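Unsaturated glucuronyl hydrolase (Streptococcus agalactiae, PDB 2ZZR) hydrolyses unsaturated hyaluronate, chondroitin and heparin disaccharides, releasing the unsaturated uronic acid by cleaving (1->3) or (1->4) glycosidic bonds. Local coordinates at residues A[42-50]-A[89-100]. Numbering follows the deposited sequence.
Sequences NIDYFGEEY and LKNIAHKNVLSF
Ile43 CD1 meets Leu89 CD2 methyl to methyl at 3.3 Å, inside normal methyl-methyl distance, with the two side chains crossing at roughly a right angle. The same methyl lies 4.0 Å from Ile92 CG2. CG1 of Ile92 is anti to the backbone N (chi1 -175°) and points to the loop, where its CD1 lies 3.4 Å from Gly47 O, just after helix 25-46. Further along, the Tyr50 ring lies obliquely beside the Asn96 amide, the planes 36° apart and Tyr50 CE2 3.7 Å from Asn96 CG; Tyr50 CE2 also approaches Phe100 CE1, the rings inclined at 72°. The clear polar links across the contact are made by water. One water donates to Glu48 O and Asn96 OD1 and also bonds Tyr50 OH; a second accepts from Lys95 NZ and donates to Glu48 OE2, bridging charges whose NZ and OE2 atoms stand 4.1 Å apart, too far for a salt bridge. These contacts join the exit of one helix to the flank of helix 87-105 in the alpha barrel of glycosyl hydrolase family 88. The exit is a type II' turn from Phe46 to Glu49, closed by Glu49 N to Phe46 O (2.9 Å), with Gly47 at positive phi. Beyond it, Tyr50 pairs through its backbone with Met63, while Thr74 binds Asn96 ND2 and Asn65 binds Ser99 OG.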
loop_
_atom_site.group_PDB
_atom_site.type_symbol
_atom_site.label_atom_id
_atom_site.label_comp_id
_atom_site.label_asym_id
_atom_site.label_seq_id
_atom_site.Cartn_x
_atom_site.Cartn_y
_atom_site.Cartn_z
ATOM N N ASN A 42 -4.050 -0.110 -22.127
ATOM C CA ASN A 42 -4.927 0.669 -21.246
ATOM C C ASN A 42 -4.796 2.190 -21.333
ATOM O O ASN A 42 -5.761 2.899 -21.065
ATOM C CB ASN A 42 -4.811 0.186 -19.795
ATOM C CG ASN A 42 -5.466 -1.168 -19.582
ATOM O OD1 ASN A 42 -6.129 -1.703 -20.476
ATOM N ND2 ASN A 42 -5.295 -1.726 -18.388
ATOM N N ILE A 43 -3.619 2.698 -21.702
ATOM C CA ILE A 43 -3.453 4.141 -21.919
ATOM C C ILE A 43 -4.461 4.631 -22.974
ATOM O O ILE A 43 -5.051 5.710 -22.847
ATOM C CB ILE A 43 -1.994 4.509 -22.311
ATOM C CG1 ILE A 43 -1.072 4.376 -21.092
ATOM C CG2 ILE A 43 -1.907 5.940 -22.875
ATOM C CD1 ILE A 43 0.403 4.634 -21.385
ATOM N N ASP A 44 -4.661 3.814 -23.999
ATOM C CA ASP A 44 -5.629 4.107 -25.050
ATOM C C ASP A 44 -7.078 3.928 -24.573
ATOM O O ASP A 44 -7.965 4.692 -24.963
ATOM C CB ASP A 44 -5.340 3.241 -26.278
ATOM C CG ASP A 44 -3.974 3.536 -26.902
ATOM O OD1 ASP A 44 -3.545 4.711 -26.928
ATOM O OD2 ASP A 44 -3.333 2.585 -27.383
ATOM N N TYR A 45 -7.300 2.925 -23.725
ATOM C CA TYR A 45 -8.610 2.647 -23.133
ATOM C C TYR A 45 -9.075 3.757 -22.182
ATOM O O TYR A 45 -10.222 4.211 -22.263
ATOM C CB TYR A 45 -8.586 1.286 -22.423
ATOM C CG TYR A 45 -9.901 0.851 -21.799
ATOM C CD1 TYR A 45 -10.047 0.796 -20.412
ATOM C CD2 TYR A 45 -10.991 0.481 -22.588
ATOM C CE1 TYR A 45 -11.241 0.393 -19.827
ATOM C CE2 TYR A 45 -12.200 0.072 -22.008
ATOM C CZ TYR A 45 -12.314 0.037 -20.625
ATOM O OH TYR A 45 -13.495 -0.367 -20.040
ATOM N N PHE A 46 -8.184 4.202 -21.297
ATOM C CA PHE A 46 -8.532 5.230 -20.313
ATOM C C PHE A 46 -8.405 6.658 -20.825
ATOM O O PHE A 46 -9.112 7.545 -20.353
ATOM C CB PHE A 46 -7.731 5.049 -19.009
ATOM C CG PHE A 46 -7.994 3.739 -18.321
ATOM C CD1 PHE A 46 -9.285 3.391 -17.932
ATOM C CD2 PHE A 46 -6.956 2.846 -18.066
ATOM C CE1 PHE A 46 -9.540 2.182 -17.308
ATOM C CE2 PHE A 46 -7.205 1.626 -17.440
ATOM C CZ PHE A 46 -8.500 1.295 -17.062
ATOM N N GLY A 47 -7.513 6.879 -21.789
ATOM C CA GLY A 47 -7.210 8.234 -22.248
ATOM C C GLY A 47 -6.674 9.098 -21.119
ATOM O O GLY A 47 -5.707 8.726 -20.446
ATOM N N GLU A 48 -7.313 10.244 -20.904
ATOM C CA GLU A 48 -6.948 11.139 -19.803
ATOM C C GLU A 48 -7.732 10.832 -18.523
ATOM O O GLU A 48 -7.569 11.506 -17.503
ATOM C CB GLU A 48 -7.089 12.609 -20.218
ATOM C CG GLU A 48 -5.937 13.078 -21.126
ATOM C CD GLU A 48 -5.924 14.576 -21.402
ATOM O OE1 GLU A 48 -6.342 15.371 -20.532
ATOM O OE2 GLU A 48 -5.469 14.963 -22.500
ATOM N N GLU A 49 -8.572 9.803 -18.582
ATOM C CA GLU A 49 -9.357 9.391 -17.423
ATOM C C GLU A 49 -8.686 8.220 -16.699
ATOM O O GLU A 49 -7.511 7.935 -16.947
ATOM C CB GLU A 49 -10.803 9.098 -17.828
ATOM C CG GLU A 49 -11.553 10.366 -18.229
ATOM C CD GLU A 49 -13.057 10.189 -18.270
ATOM O OE1 GLU A 49 -13.536 9.343 -19.057
ATOM O OE2 GLU A 49 -13.759 10.912 -17.520
ATOM N N TYR A 50 -9.418 7.560 -15.800
ATOM C CA TYR A 50 -8.805 6.642 -14.829
ATOM C C TYR A 50 -9.557 5.325 -14.696
ATOM O O TYR A 50 -10.771 5.278 -14.916
ATOM C CB TYR A 50 -8.714 7.324 -13.449
ATOM C CG TYR A 50 -7.901 8.592 -13.454
ATOM C CD1 TYR A 50 -8.468 9.806 -13.857
ATOM C CD2 TYR A 50 -6.557 8.585 -13.072
ATOM C CE1 TYR A 50 -7.719 10.974 -13.884
ATOM C CE2 TYR A 50 -5.800 9.756 -13.089
ATOM C CZ TYR A 50 -6.389 10.943 -13.500
ATOM O OH TYR A 50 -5.651 12.103 -13.524
ATOM N N LEU A 89 4.801 7.856 -22.111
ATOM C CA LEU A 89 4.342 7.564 -20.751
ATOM C C LEU A 89 4.397 8.804 -19.869
ATOM O O LEU A 89 3.452 9.090 -19.132
ATOM C CB LEU A 89 5.161 6.426 -20.136
ATOM C CG LEU A 89 5.001 5.055 -20.795
ATOM C CD1 LEU A 89 6.031 4.092 -20.250
ATOM C CD2 LEU A 89 3.598 4.494 -20.610
ATOM N N LYS A 90 5.505 9.535 -19.950
ATOM C CA LYS A 90 5.666 10.785 -19.221
ATOM C C LYS A 90 4.587 11.791 -19.616
ATOM O O LYS A 90 4.026 12.478 -18.760
ATOM C CB LYS A 90 7.059 11.374 -19.465
ATOM C CG LYS A 90 7.259 12.751 -18.874
ATOM C CD LYS A 90 8.623 13.308 -19.222
ATOM C CE LYS A 90 8.795 14.709 -18.663
ATOM N NZ LYS A 90 10.218 15.145 -18.733
ATOM N N ASN A 91 4.302 11.874 -20.914
ATOM C CA ASN A 91 3.268 12.775 -21.405
ATOM C C ASN A 91 1.918 12.548 -20.738
ATOM O O ASN A 91 1.299 13.499 -20.254
ATOM C CB ASN A 91 3.137 12.680 -22.926
ATOM C CG ASN A 91 4.255 13.398 -23.651
ATOM O OD1 ASN A 91 4.982 14.205 -23.063
ATOM N ND2 ASN A 91 4.393 13.116 -24.944
ATOM N N ILE A 92 1.470 11.297 -20.698
ATOM C CA ILE A 92 0.167 10.995 -20.099
ATOM C C ILE A 92 0.209 11.112 -18.572
ATOM O O ILE A 92 -0.707 11.671 -17.969
ATOM C CB ILE A 92 -0.443 9.643 -20.588
ATOM C CG1 ILE A 92 -1.856 9.430 -20.018
ATOM C CG2 ILE A 92 0.472 8.456 -20.283
ATOM C CD1 ILE A 92 -2.860 10.552 -20.364
ATOM N N ALA A 93 1.288 10.621 -17.962
ATOM C CA ALA A 93 1.436 10.684 -16.506
ATOM C C ALA A 93 1.488 12.128 -16.003
ATOM O O ALA A 93 0.896 12.458 -14.969
ATOM C CB ALA A 93 2.664 9.892 -16.055
ATOM N N HIS A 94 2.170 13.002 -16.740
ATOM C CA HIS A 94 2.238 14.401 -16.337
ATOM C C HIS A 94 0.903 15.128 -16.506
ATOM O O HIS A 94 0.604 16.062 -15.755
ATOM C CB HIS A 94 3.350 15.169 -17.051
ATOM C CG HIS A 94 3.434 16.599 -16.627
ATOM N ND1 HIS A 94 3.859 16.979 -15.371
ATOM C CD2 HIS A 94 3.101 17.742 -17.273
ATOM C CE1 HIS A 94 3.806 18.295 -15.270
ATOM N NE2 HIS A 94 3.346 18.781 -16.409
ATOM N N LYS A 95 0.115 14.710 -17.494
ATOM C CA LYS A 95 -1.251 15.207 -17.630
ATOM C C LYS A 95 -2.094 14.802 -16.418
ATOM O O LYS A 95 -2.877 15.613 -15.908
ATOM C CB LYS A 95 -1.879 14.734 -18.938
ATOM C CG LYS A 95 -1.423 15.567 -20.137
ATOM C CD LYS A 95 -1.985 15.031 -21.431
ATOM C CE LYS A 95 -1.313 15.701 -22.623
ATOM N NZ LYS A 95 -1.607 14.964 -23.882
ATOM N N ASN A 96 -1.912 13.563 -15.948
ATOM C CA ASN A 96 -2.526 13.123 -14.685
ATOM C C ASN A 96 -2.116 14.046 -13.540
ATOM O O ASN A 96 -2.955 14.503 -12.768
ATOM C CB ASN A 96 -2.142 11.678 -14.339
ATOM C CG ASN A 96 -2.843 10.645 -15.195
ATOM O OD1 ASN A 96 -3.625 10.967 -16.107
ATOM N ND2 ASN A 96 -2.554 9.380 -14.919
ATOM N N VAL A 97 -0.817 14.326 -13.439
ATOM C CA VAL A 97 -0.293 15.260 -12.437
ATOM C C VAL A 97 -1.021 16.612 -12.461
ATOM O O VAL A 97 -1.373 17.156 -11.412
ATOM C CB VAL A 97 1.246 15.446 -12.581
ATOM C CG1 VAL A 97 1.748 16.588 -11.713
ATOM C CG2 VAL A 97 1.963 14.143 -12.235
ATOM N N LEU A 98 -1.250 17.151 -13.658
ATOM C CA LEU A 98 -1.943 18.435 -13.777
ATOM C C LEU A 98 -3.390 18.336 -13.286
ATOM O O LEU A 98 -3.900 19.266 -12.652
ATOM C CB LEU A 98 -1.865 18.975 -15.209
ATOM C CG LEU A 98 -0.460 19.400 -15.677
ATOM C CD1 LEU A 98 -0.484 19.889 -17.130
ATOM C CD2 LEU A 98 0.131 20.462 -14.767
ATOM N N SER A 99 -4.022 17.195 -13.560
ATOM C CA SER A 99 -5.354 16.878 -13.047
ATOM C C SER A 99 -5.364 16.817 -11.518
ATOM O O SER A 99 -6.282 17.329 -10.878
ATOM C CB SER A 99 -5.858 15.556 -13.635
ATOM O OG SER A 99 -7.093 15.163 -13.054
ATOM N N PHE A 100 -4.348 16.183 -10.933
ATOM C CA PHE A 100 -4.215 16.157 -9.471
ATOM C C PHE A 100 -4.006 17.551 -8.882
ATOM O O PHE A 100 -4.543 17.870 -7.824
ATOM C CB PHE A 100 -3.108 15.185 -9.033
ATOM C CG PHE A 100 -3.509 13.741 -9.126
ATOM C CD1 PHE A 100 -3.010 12.927 -10.136
ATOM C CD2 PHE A 100 -4.404 13.194 -8.209
ATOM C CE1 PHE A 100 -3.384 11.591 -10.236
ATOM C CE2 PHE A 100 -4.790 11.862 -8.298
ATOM C CZ PHE A 100 -4.282 11.056 -9.313
HETATM O O HOH W 1 -5.636 13.108 -16.413
HETATM O O HOH W 2 -3.894 13.348 -23.965
#